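Local coordinates for MUTM (fpg) protein (Thermus thermophilus, PDB 1EE8), which belongs to the Fpg (MutM) family, joining an N-terminal domain, a helical helix-two-turns-helix domain and a zinc finger that holds a zinc ion, at residues P1-E5 with A157-Y163; K140-L146 with F176-L182; A167-L173 with R189-L194. All coordinates share one frame; numbering follows the deposited sequence.

Contact 1. Residues P1-E5 with A157-Y163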
loop_
_atom_site.group_PDB
_atom_site.type_symbol
_atom_site.label_atom_id
_atom_site.label_comp_id
_atom_site.label_asym_id
_atom_site.label_seq_id
_atom_site.Cartn_x
_atom_site.Cartn_y
_atom_site.Cartn_z
ATOM N N PRO A 1 -23.106 -14.011 -7.440
ATOM C CA PRO A 1 -22.551 -15.235 -6.819
ATOM C C PRO A 1 -22.723 -15.324 -5.303
ATOM O O PRO A 1 -22.570 -14.339 -4.578
ATOM C CB PRO A 1 -21.075 -15.306 -7.204
ATOM C CG PRO A 1 -20.802 -13.892 -7.767
ATOM C CD PRO A 1 -22.127 -13.447 -8.383
ATOM N N GLU A 2 -23.050 -16.522 -4.837
ATOM C CA GLU A 2 -23.242 -16.779 -3.415
ATOM C C GLU A 2 -22.188 -17.785 -2.948
ATOM O O GLU A 2 -21.308 -18.163 -3.720
ATOM C CB GLU A 2 -24.666 -17.297 -3.180
ATOM C CG GLU A 2 -25.730 -16.227 -3.466
ATOM C CD GLU A 2 -27.149 -16.766 -3.466
ATOM O OE1 GLU A 2 -27.522 -17.499 -2.524
ATOM O OE2 GLU A 2 -27.901 -16.444 -4.409
ATOM N N LEU A 3 -22.279 -18.225 -1.700
ATOM C CA LEU A 3 -21.307 -19.166 -1.143
ATOM C C LEU A 3 -20.861 -20.265 -2.113
ATOM O O LEU A 3 -19.667 -20.504 -2.281
ATOM C CB LEU A 3 -21.859 -19.796 0.147
ATOM C CG LEU A 3 -20.921 -20.733 0.932
ATOM C CD1 LEU A 3 -21.394 -20.846 2.365
ATOM C CD2 LEU A 3 -20.867 -22.116 0.271
ATOM N N PRO A 4 -21.814 -20.941 -2.775
ATOM C CA PRO A 4 -21.409 -22.004 -3.706
ATOM C C PRO A 4 -20.526 -21.556 -4.877
ATOM O O PRO A 4 -19.563 -22.235 -5.220
ATOM C CB PRO A 4 -22.747 -22.586 -4.167
ATOM C CG PRO A 4 -23.648 -22.354 -2.968
ATOM C CD PRO A 4 -23.274 -20.941 -2.575
ATOM N N GLU A 5 -20.855 -20.424 -5.492
ATOM C CA GLU A 5 -20.060 -19.918 -6.610
ATOM C C GLU A 5 -18.680 -19.438 -6.146
ATOM O O GLU A 5 -17.670 -19.687 -6.808
ATOM C CB GLU A 5 -20.778 -18.754 -7.312
ATOM C CG GLU A 5 -22.076 -19.148 -8.017
ATOM C CD GLU A 5 -23.152 -19.622 -7.051
ATOM O OE1 GLU A 5 -23.848 -20.609 -7.375
ATOM O OE2 GLU A 5 -23.310 -18.999 -5.978
ATOM N N ALA A 157 -23.891 -16.999 6.968
ATOM C CA ALA A 157 -22.968 -16.327 6.065
ATOM C C ALA A 157 -22.942 -16.950 4.672
ATOM O O ALA A 157 -23.011 -18.171 4.520
ATOM C CB ALA A 157 -21.561 -16.329 6.665
ATOM N N GLY A 158 -22.857 -16.103 3.652
ATOM C CA GLY A 158 -22.785 -16.598 2.290
ATOM C C GLY A 158 -24.081 -16.901 1.557
ATOM O O GLY A 158 -24.056 -17.172 0.358
ATOM N N VAL A 159 -25.208 -16.846 2.256
ATOM C CA VAL A 159 -26.492 -17.140 1.637
ATOM C C VAL A 159 -27.133 -15.940 0.945
ATOM O O VAL A 159 -27.225 -14.846 1.510
ATOM C CB VAL A 159 -27.489 -17.709 2.680
ATOM C CG1 VAL A 159 -28.815 -18.054 2.006
ATOM C CG2 VAL A 159 -26.894 -18.940 3.336
ATOM N N GLY A 160 -27.571 -16.159 -0.288
ATOM C CA GLY A 160 -28.222 -15.114 -1.054
ATOM C C GLY A 160 -29.597 -15.567 -1.526
ATOM O O GLY A 160 -30.147 -16.553 -1.029
ATOM N N ASN A 161 -30.150 -14.851 -2.498
ATOM C CA ASN A 161 -31.466 -15.163 -3.031
ATOM C C ASN A 161 -31.641 -16.588 -3.537
ATOM O O ASN A 161 -32.599 -17.270 -3.170
ATOM C CB ASN A 161 -31.810 -14.185 -4.155
ATOM C CG ASN A 161 -32.255 -12.836 -3.632
ATOM O OD1 ASN A 161 -33.123 -12.748 -2.759
ATOM N ND2 ASN A 161 -31.656 -11.774 -4.156
ATOM N N ILE A 162 -30.724 -17.034 -4.390
ATOM C CA ILE A 162 -30.813 -18.374 -4.964
ATOM C C ILE A 162 -30.922 -19.494 -3.933
ATOM O O ILE A 162 -31.894 -20.256 -3.925
ATOM C CB ILE A 162 -29.602 -18.668 -5.880
ATOM C CG1 ILE A 162 -29.643 -17.742 -7.098
ATOM C CG2 ILE A 162 -29.612 -20.135 -6.325
ATOM C CD1 ILE A 162 -28.516 -17.966 -8.080
ATOM N N TYR A 163 -29.937 -19.584 -3.049
ATOM C CA TYR A 163 -29.942 -20.646 -2.069
ATOM C C TYR A 163 -30.935 -20.479 -0.936
ATOM O O TYR A 163 -31.338 -21.466 -0.319
ATOM C CB TYR A 163 -28.511 -20.873 -1.592
ATOM C CG TYR A 163 -27.653 -21.224 -2.786
ATOM C CD1 TYR A 163 -26.759 -20.306 -3.324
ATOM C CD2 TYR A 163 -27.834 -22.436 -3.460
ATOM C CE1 TYR A 163 -26.072 -20.575 -4.505
ATOM C CE2 TYR A 163 -27.152 -22.713 -4.646
ATOM C CZ TYR A 163 -26.273 -21.776 -5.162
ATOM O OH TYR A 163 -25.611 -22.035 -6.337
#
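Glu2 drives its carboxylate into the start of helix 161-170, beside the edge of the Tyr163 ring. With CG anti to its carbonyl carbon (chi1 -67°) and the chain extended beyond, OE2 takes the N-H of Ile162 on its syn lone pair, Glu2 OE2 to Ile162 N 2.9 Å. The other oxygen, OE1, lies near the N-H groups of Gly160 and Tyr163, though its exact place is less sure. The Tyr163 ring is sandwiched: Ile162 CG2 sits over the centre of one face, while Pro4 CG covers the other in a CH-pi contact 3.6 Å from the ring centroid. At the ring's far end the hydroxyl donates a very short bond, Tyr163 OH to Glu5 OE1 2.5 Å, with carboxylate and ring nearly coplanar. Glu5 OE1 also accepts from Ser207 N, and Glu5 OE2 takes the backbone N of Glu2 at 2.7 Å. Gly158 completes the contact: Leu3 N reaches Gly158 O at 2.9 Å, and Leu3 CB lies 3.4 Å from that same oxygen. Residues Glu2 to Glu5 are thus fixed, by carboxylates and backbone N-H groups in a buried setting, to the turn and second helix of the helix-two-turns-helix motif.

Contact 2. Residues K140-L146 with F176-L182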
loop_
_atom_site.group_PDB
_atom_site.type_symbol
_atom_site.label_atom_id
_atom_site.label_comp_id
_atom_site.label_asym_id
_atom_site.label_seq_id
_atom_site.Cartn_x
_atom_site.Cartn_y
_atom_site.Cartn_z
ATOM N N LYS A 140 -35.872 -17.254 16.446
ATOM C CA LYS A 140 -36.871 -16.914 17.454
ATOM C C LYS A 140 -36.815 -15.467 17.933
ATOM O O LYS A 140 -37.738 -14.995 18.599
ATOM C CB LYS A 140 -36.755 -17.859 18.652
ATOM C CG LYS A 140 -37.452 -19.195 18.439
ATOM C CD LYS A 140 -38.944 -18.988 18.203
ATOM C CE LYS A 140 -39.674 -20.303 17.960
ATOM N NZ LYS A 140 -41.129 -20.081 17.714
ATOM N N GLU A 141 -35.744 -14.764 17.583
ATOM C CA GLU A 141 -35.590 -13.374 17.987
ATOM C C GLU A 141 -36.056 -12.395 16.912
ATOM O O GLU A 141 -35.979 -11.184 17.102
ATOM C CB GLU A 141 -34.127 -13.087 18.332
ATOM C CG GLU A 141 -33.621 -13.852 19.544
ATOM C CD GLU A 141 -32.165 -13.563 19.869
ATOM O OE1 GLU A 141 -31.726 -13.928 20.982
ATOM O OE2 GLU A 141 -31.456 -12.979 19.018
ATOM N N SER A 142 -36.559 -12.909 15.793
ATOM C CA SER A 142 -36.986 -12.031 14.712
ATOM C C SER A 142 -38.444 -12.144 14.289
ATOM O O SER A 142 -38.992 -13.239 14.168
ATOM C CB SER A 142 -36.107 -12.261 13.481
ATOM O OG SER A 142 -34.733 -12.291 13.828
ATOM N N ALA A 143 -39.060 -10.993 14.051
ATOM C CA ALA A 143 -40.442 -10.945 13.599
ATOM C C ALA A 143 -40.407 -10.712 12.087
ATOM O O ALA A 143 -41.439 -10.731 11.414
ATOM C CB ALA A 143 -41.193 -9.809 14.299
ATOM N N ARG A 144 -39.203 -10.493 11.563
ATOM C CA ARG A 144 -39.021 -10.271 10.134
ATOM C C ARG A 144 -39.237 -11.570 9.370
ATOM O O ARG A 144 -39.070 -12.653 9.920
ATOM C CB ARG A 144 -37.615 -9.754 9.843
ATOM C CG ARG A 144 -37.378 -8.308 10.226
ATOM C CD ARG A 144 -36.198 -7.776 9.441
ATOM N NE ARG A 144 -35.007 -8.592 9.647
ATOM C CZ ARG A 144 -33.952 -8.580 8.840
ATOM N NH1 ARG A 144 -33.946 -7.794 7.769
ATOM N NH2 ARG A 144 -32.902 -9.350 9.103
ATOM N N PRO A 145 -39.601 -11.472 8.082
ATOM C CA PRO A 145 -39.838 -12.660 7.252
ATOM C C PRO A 145 -38.665 -13.634 7.269
ATOM O O PRO A 145 -37.500 -13.234 7.212
ATOM C CB PRO A 145 -40.074 -12.071 5.863
ATOM C CG PRO A 145 -40.656 -10.715 6.167
ATOM C CD PRO A 145 -39.780 -10.241 7.295
ATOM N N LEU A 146 -38.991 -14.918 7.332
ATOM C CA LEU A 146 -37.995 -15.979 7.361
ATOM C C LEU A 146 -36.855 -15.774 6.366
ATOM O O LEU A 146 -35.679 -15.855 6.734
ATOM C CB LEU A 146 -38.673 -17.321 7.092
ATOM C CG LEU A 146 -37.820 -18.568 7.301
ATOM C CD1 LEU A 146 -37.186 -18.548 8.690
ATOM C CD2 LEU A 146 -38.700 -19.798 7.121
ATOM N N PHE A 176 -42.143 -15.944 3.354
ATOM C CA PHE A 176 -42.753 -14.744 3.910
ATOM C C PHE A 176 -43.275 -14.754 5.342
ATOM O O PHE A 176 -43.584 -13.695 5.891
ATOM C CB PHE A 176 -43.859 -14.291 2.958
ATOM C CG PHE A 176 -43.488 -14.431 1.511
ATOM C CD1 PHE A 176 -43.956 -15.507 0.758
ATOM C CD2 PHE A 176 -42.619 -13.524 0.914
ATOM C CE1 PHE A 176 -43.562 -15.680 -0.562
ATOM C CE2 PHE A 176 -42.219 -13.691 -0.409
ATOM C CZ PHE A 176 -42.691 -14.770 -1.148
ATOM N N ARG A 177 -43.369 -15.926 5.960
ATOM C CA ARG A 177 -43.868 -15.994 7.326
ATOM C C ARG A 177 -42.834 -15.457 8.311
ATOM O O ARG A 177 -41.631 -15.503 8.050
ATOM C CB ARG A 177 -44.224 -17.436 7.695
ATOM C CG ARG A 177 -43.038 -18.380 7.712
ATOM C CD ARG A 177 -43.471 -19.817 7.946
ATOM N NE ARG A 177 -43.865 -20.069 9.327
ATOM C CZ ARG A 177 -44.168 -21.273 9.806
ATOM N NH1 ARG A 177 -44.510 -21.413 11.078
ATOM N NH2 ARG A 177 -44.132 -22.338 9.011
ATOM N N PRO A 178 -43.295 -14.924 9.455
ATOM C CA PRO A 178 -42.369 -14.391 10.459
ATOM C C PRO A 178 -41.370 -15.473 10.849
ATOM O O PRO A 178 -41.748 -16.628 11.039
ATOM C CB PRO A 178 -43.297 -14.014 11.613
ATOM C CG PRO A 178 -44.561 -13.599 10.897
ATOM C CD PRO A 178 -44.697 -14.689 9.849
ATOM N N ALA A 179 -40.100 -15.105 10.962
ATOM C CA ALA A 179 -39.062 -16.065 11.321
ATOM C C ALA A 179 -39.344 -16.759 12.647
ATOM O O ALA A 179 -39.083 -17.955 12.803
ATOM C CB ALA A 179 -37.711 -15.372 11.379
ATOM N N ARG A 180 -39.872 -16.002 13.603
ATOM C CA ARG A 180 -40.177 -16.542 14.924
ATOM C C ARG A 180 -41.376 -17.487 14.935
ATOM O O ARG A 180 -41.530 -18.296 15.854
ATOM C CB ARG A 180 -40.427 -15.397 15.912
ATOM C CG ARG A 180 -41.466 -14.391 15.445
ATOM C CD ARG A 180 -41.832 -13.441 16.569
ATOM N NE ARG A 180 -40.641 -13.000 17.287
ATOM C CZ ARG A 180 -40.653 -12.158 18.315
ATOM N NH1 ARG A 180 -41.802 -11.654 18.750
ATOM N NH2 ARG A 180 -39.510 -11.831 18.917
ATOM N N SER A 181 -42.224 -17.382 13.919
ATOM C CA SER A 181 -43.408 -18.226 13.832
ATOM C C SER A 181 -43.045 -19.691 13.646
ATOM O O SER A 181 -43.886 -20.566 13.835
ATOM C CB SER A 181 -44.299 -17.782 12.668
ATOM O OG SER A 181 -43.748 -18.173 11.423
ATOM N N LEU A 182 -41.796 -19.961 13.283
ATOM C CA LEU A 182 -41.361 -21.340 13.064
ATOM C C LEU A 182 -41.290 -22.176 14.328
ATOM O O LEU A 182 -40.880 -21.693 15.376
ATOM C CB LEU A 182 -39.984 -21.381 12.392
ATOM C CG LEU A 182 -39.859 -21.060 10.902
ATOM C CD1 LEU A 182 -38.436 -21.373 10.446
ATOM C CD2 LEU A 182 -40.861 -21.889 10.102
#
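Leu146 and Ala179 lie where two loops run closest, next to the bridged pair Pro145 and Pro178. The bonds flanking the bridge are Leu146 N to Arg177 O at 2.8 Å and Ala179 N to Arg144 O at 2.9 Å. Beside this single bridge the packing is tight. The Leu146 and Leu182 side chains cross at about a right angle, both methyls of Leu146 meeting Leu182 CD1, the nearer being Leu146 CD1 at 3.6 Å. The opposite end is more exposed to solvent. Arg180 has CG wedged between its own backbone N and carbonyl carbon (chi1 53°), which lays the chain over Ser142 O, with Arg180 CG only 3.0 Å from that oxygen; the backbone bond from Arg180 N to Ser142 O is weak. Ala143 borders this exposed side. The same end is nonetheless held by Lys140, which, bent at chi2, turns its ammonium back to grip two carbonyls, with NZ 2.6 Å from Arg180 O and 2.9 Å from Leu182 O. The contact ties the linker between helices 132-140 and 146-152 to the loop from helix 161-170 to helix 184-203; Leu149 of helix 146-152 touches both Ser142 and Ala179.

Contact 3. Residues A167-L173 with R189-L194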
loop_
_atom_site.group_PDB
_atom_site.type_symbol
_atom_site.label_atom_id
_atom_site.label_comp_id
_atom_site.label_asym_id
_atom_site.label_seq_id
_atom_site.Cartn_x
_atom_site.Cartn_y
_atom_site.Cartn_z
ATOM N N ALA A 167 -33.448 -23.437 -0.452
ATOM C CA ALA A 167 -33.468 -24.101 0.847
ATOM C C ALA A 167 -34.886 -24.101 1.408
ATOM O O ALA A 167 -35.361 -25.104 1.952
ATOM C CB ALA A 167 -32.510 -23.400 1.822
ATOM N N LEU A 168 -35.557 -22.965 1.272
ATOM C CA LEU A 168 -36.917 -22.814 1.758
ATOM C C LEU A 168 -37.870 -23.780 1.064
ATOM O O LEU A 168 -38.786 -24.320 1.688
ATOM C CB LEU A 168 -37.376 -21.365 1.569
ATOM C CG LEU A 168 -36.689 -20.388 2.533
ATOM C CD1 LEU A 168 -36.910 -18.946 2.091
ATOM C CD2 LEU A 168 -37.248 -20.623 3.948
ATOM N N PHE A 169 -37.661 -24.000 -0.225
ATOM C CA PHE A 169 -38.515 -24.931 -0.951
ATOM C C PHE A 169 -38.225 -26.347 -0.493
ATOM O O PHE A 169 -39.135 -27.143 -0.264
ATOM C CB PHE A 169 -38.271 -24.890 -2.457
ATOM C CG PHE A 169 -39.010 -25.970 -3.196
ATOM C CD1 PHE A 169 -40.370 -25.846 -3.447
ATOM C CD2 PHE A 169 -38.366 -27.147 -3.560
ATOM C CE1 PHE A 169 -41.080 -26.881 -4.049
ATOM C CE2 PHE A 169 -39.066 -28.188 -4.162
ATOM C CZ PHE A 169 -40.424 -28.054 -4.406
ATOM N N ARG A 170 -36.946 -26.673 -0.379
ATOM C CA ARG A 170 -36.601 -28.015 0.028
ATOM C C ARG A 170 -37.205 -28.324 1.395
ATOM O O ARG A 170 -37.669 -29.434 1.630
ATOM C CB ARG A 170 -35.085 -28.205 0.045
ATOM C CG ARG A 170 -34.710 -29.654 0.257
ATOM C CD ARG A 170 -33.265 -29.941 -0.052
ATOM N NE ARG A 170 -32.937 -29.711 -1.458
ATOM C CZ ARG A 170 -31.796 -30.098 -2.015
ATOM N NH1 ARG A 170 -31.557 -29.853 -3.295
ATOM N NH2 ARG A 170 -30.897 -30.743 -1.284
ATOM N N ALA A 171 -37.222 -27.328 2.277
ATOM C CA ALA A 171 -37.768 -27.484 3.626
ATOM C C ALA A 171 -39.278 -27.262 3.669
ATOM O O ALA A 171 -39.898 -27.384 4.725
ATOM C CB ALA A 171 -37.074 -26.511 4.579
ATOM N N ARG A 172 -39.863 -26.931 2.523
ATOM C CA ARG A 172 -41.298 -26.687 2.419
ATOM C C ARG A 172 -41.793 -25.646 3.422
ATOM O O ARG A 172 -42.767 -25.871 4.147
ATOM C CB ARG A 172 -42.067 -27.999 2.602
ATOM C CG ARG A 172 -41.701 -29.082 1.578
ATOM C CD ARG A 172 -42.086 -28.674 0.166
ATOM N NE ARG A 172 -42.062 -29.808 -0.759
ATOM C CZ ARG A 172 -40.967 -30.330 -1.303
ATOM N NH1 ARG A 172 -39.769 -29.823 -1.035
ATOM N NH2 ARG A 172 -41.072 -31.383 -2.107
ATOM N N LEU A 173 -41.129 -24.498 3.444
ATOM C CA LEU A 173 -41.492 -23.415 4.352
ATOM C C LEU A 173 -41.738 -22.113 3.605
ATOM O O LEU A 173 -41.094 -21.825 2.591
ATOM C CB LEU A 173 -40.386 -23.206 5.390
ATOM C CG LEU A 173 -40.151 -24.355 6.368
ATOM C CD1 LEU A 173 -38.943 -24.047 7.254
ATOM C CD2 LEU A 173 -41.403 -24.562 7.210
ATOM N N ARG A 189 -35.854 -28.441 9.827
ATOM C CA ARG A 189 -35.944 -28.765 8.404
ATOM C C ARG A 189 -35.182 -27.726 7.586
ATOM O O ARG A 189 -34.442 -28.064 6.662
ATOM C CB ARG A 189 -37.398 -28.793 7.932
ATOM C CG ARG A 189 -38.189 -29.996 8.386
ATOM C CD ARG A 189 -39.146 -30.445 7.290
ATOM N NE ARG A 189 -40.089 -29.402 6.899
ATOM C CZ ARG A 189 -41.150 -29.044 7.610
ATOM N NH1 ARG A 189 -41.952 -28.084 7.167
ATOM N NH2 ARG A 189 -41.417 -29.652 8.762
ATOM N N LEU A 190 -35.372 -26.457 7.934
ATOM C CA LEU A 190 -34.703 -25.368 7.240
ATOM C C LEU A 190 -33.190 -25.456 7.450
ATOM O O LEU A 190 -32.404 -25.172 6.540
ATOM C CB LEU A 190 -35.240 -24.026 7.745
ATOM C CG LEU A 190 -34.714 -22.769 7.045
ATOM C CD1 LEU A 190 -34.834 -22.933 5.536
ATOM C CD2 LEU A 190 -35.496 -21.558 7.518
ATOM N N TYR A 191 -32.790 -25.863 8.651
ATOM C CA TYR A 191 -31.376 -26.008 8.996
ATOM C C TYR A 191 -30.728 -27.059 8.113
ATOM O O TYR A 191 -29.665 -26.840 7.542
ATOM C CB TYR A 191 -31.233 -26.424 10.467
ATOM C CG TYR A 191 -29.815 -26.737 10.908
ATOM C CD1 TYR A 191 -28.910 -25.716 11.207
ATOM C CD2 TYR A 191 -29.377 -28.055 11.018
ATOM C CE1 TYR A 191 -27.604 -26.001 11.607
ATOM C CE2 TYR A 191 -28.078 -28.354 11.415
ATOM C CZ TYR A 191 -27.196 -27.321 11.710
ATOM O OH TYR A 191 -25.912 -27.613 12.119
ATOM N N ARG A 192 -31.386 -28.206 8.002
ATOM C CA ARG A 192 -30.883 -29.316 7.206
ATOM C C ARG A 192 -30.926 -29.022 5.703
ATOM O O ARG A 192 -29.969 -29.303 4.968
ATOM C CB ARG A 192 -31.709 -30.564 7.530
ATOM C CG ARG A 192 -31.278 -31.827 6.820
ATOM C CD ARG A 192 -32.136 -33.004 7.284
ATOM N NE ARG A 192 -32.042 -34.147 6.381
ATOM C CZ ARG A 192 -32.741 -35.267 6.526
ATOM N NH1 ARG A 192 -33.585 -35.392 7.543
ATOM N NH2 ARG A 192 -32.597 -36.260 5.657
ATOM N N ALA A 193 -32.040 -28.459 5.246
ATOM C CA ALA A 193 -32.195 -28.137 3.829
ATOM C C ALA A 193 -31.133 -27.136 3.371
ATOM O O ALA A 193 -30.522 -27.289 2.313
ATOM C CB ALA A 193 -33.585 -27.570 3.579
ATOM N N LEU A 194 -30.919 -26.106 4.179
ATOM C CA LEU A 194 -29.940 -25.080 3.857
ATOM C C LEU A 194 -28.549 -25.683 3.666
ATOM O O LEU A 194 -27.853 -25.366 2.703
ATOM C CB LEU A 194 -29.906 -24.039 4.977
ATOM C CG LEU A 194 -29.160 -22.734 4.727
ATOM C CD1 LEU A 194 -29.604 -22.115 3.408
ATOM C CD2 LEU A 194 -29.445 -21.781 5.884
#
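In the helical H2TH domain, the second helix of the helix-two-turns-helix motif, 161-170, packs its last turns on helix 184-203, and alanines make the seam: Ala167 and Ala171 on one side, Ala193 on the other. Small side chains let the backbones come close, with CA atoms 4.7 Å apart for Ala167 and Leu194. The methyl of Ala193 lies 3.4 Å from Ala167 O and 3.8 Å from Ala171 CB, so it rests against helix backbone as much as against side chains. Leucines fill in at the flanks. Leu190, its CG anti to the backbone N (chi1 -176°), directs CD1 to Leu168 CD2 at 3.7 Å, while Leu173 CD1 comes up to Leu190 CB; further along, Ala167 CB meets Leu194 CD1 at 3.6 Å. Leu146 of helix 146-152 touches both Leu168 and Leu190, so that helix joins the same apolar cluster. Helix 161-170 finishes in a Schellman motif, with Arg172 at positive phi. The Arg172 side chain turns away toward the zinc finger, where it touches Ala240 and comes within about 6 Å of the zinc ion. Arg189 reaches the end of the helix with its guanidinium, side-on and in plane. A positive group here would probably be welcomed by the carbonyl end of the helix, and Glu185 holds the same guanidinium in a salt bridge through NH2. Bent at chi2 and chi3, Arg189 puts two nitrogens on one oxygen: NE is 3.0 Å from Ala171 O, and NH1, nearly along that carbonyl's C=O axis, is 3.3 Å from Ala171 O.

Along the chain the segments come as 1-5, 140-146, 157-163, 167-173, 176-182 and 189-194, so contacts 1 and 2 interlock, as do 2 and 3, while contact 1 closes before contact 3 opens. Contacts 1 and 3 use the start and end of helix 161-170, their centres about 15 Å apart, and Leu194 CD1 touches both Val159 and Tyr163. Contacts 2 and 3, about 14 Å apart between centres, share a leucine cluster, with Leu182 on Leu173. Contacts 1 and 2 have centres about 20 Å and nearest atoms about 9 Å apart. From contact 1, close to the chain's centre, to contact 2, about 23 Å from it, they join the N-terminal residues to the helical domain.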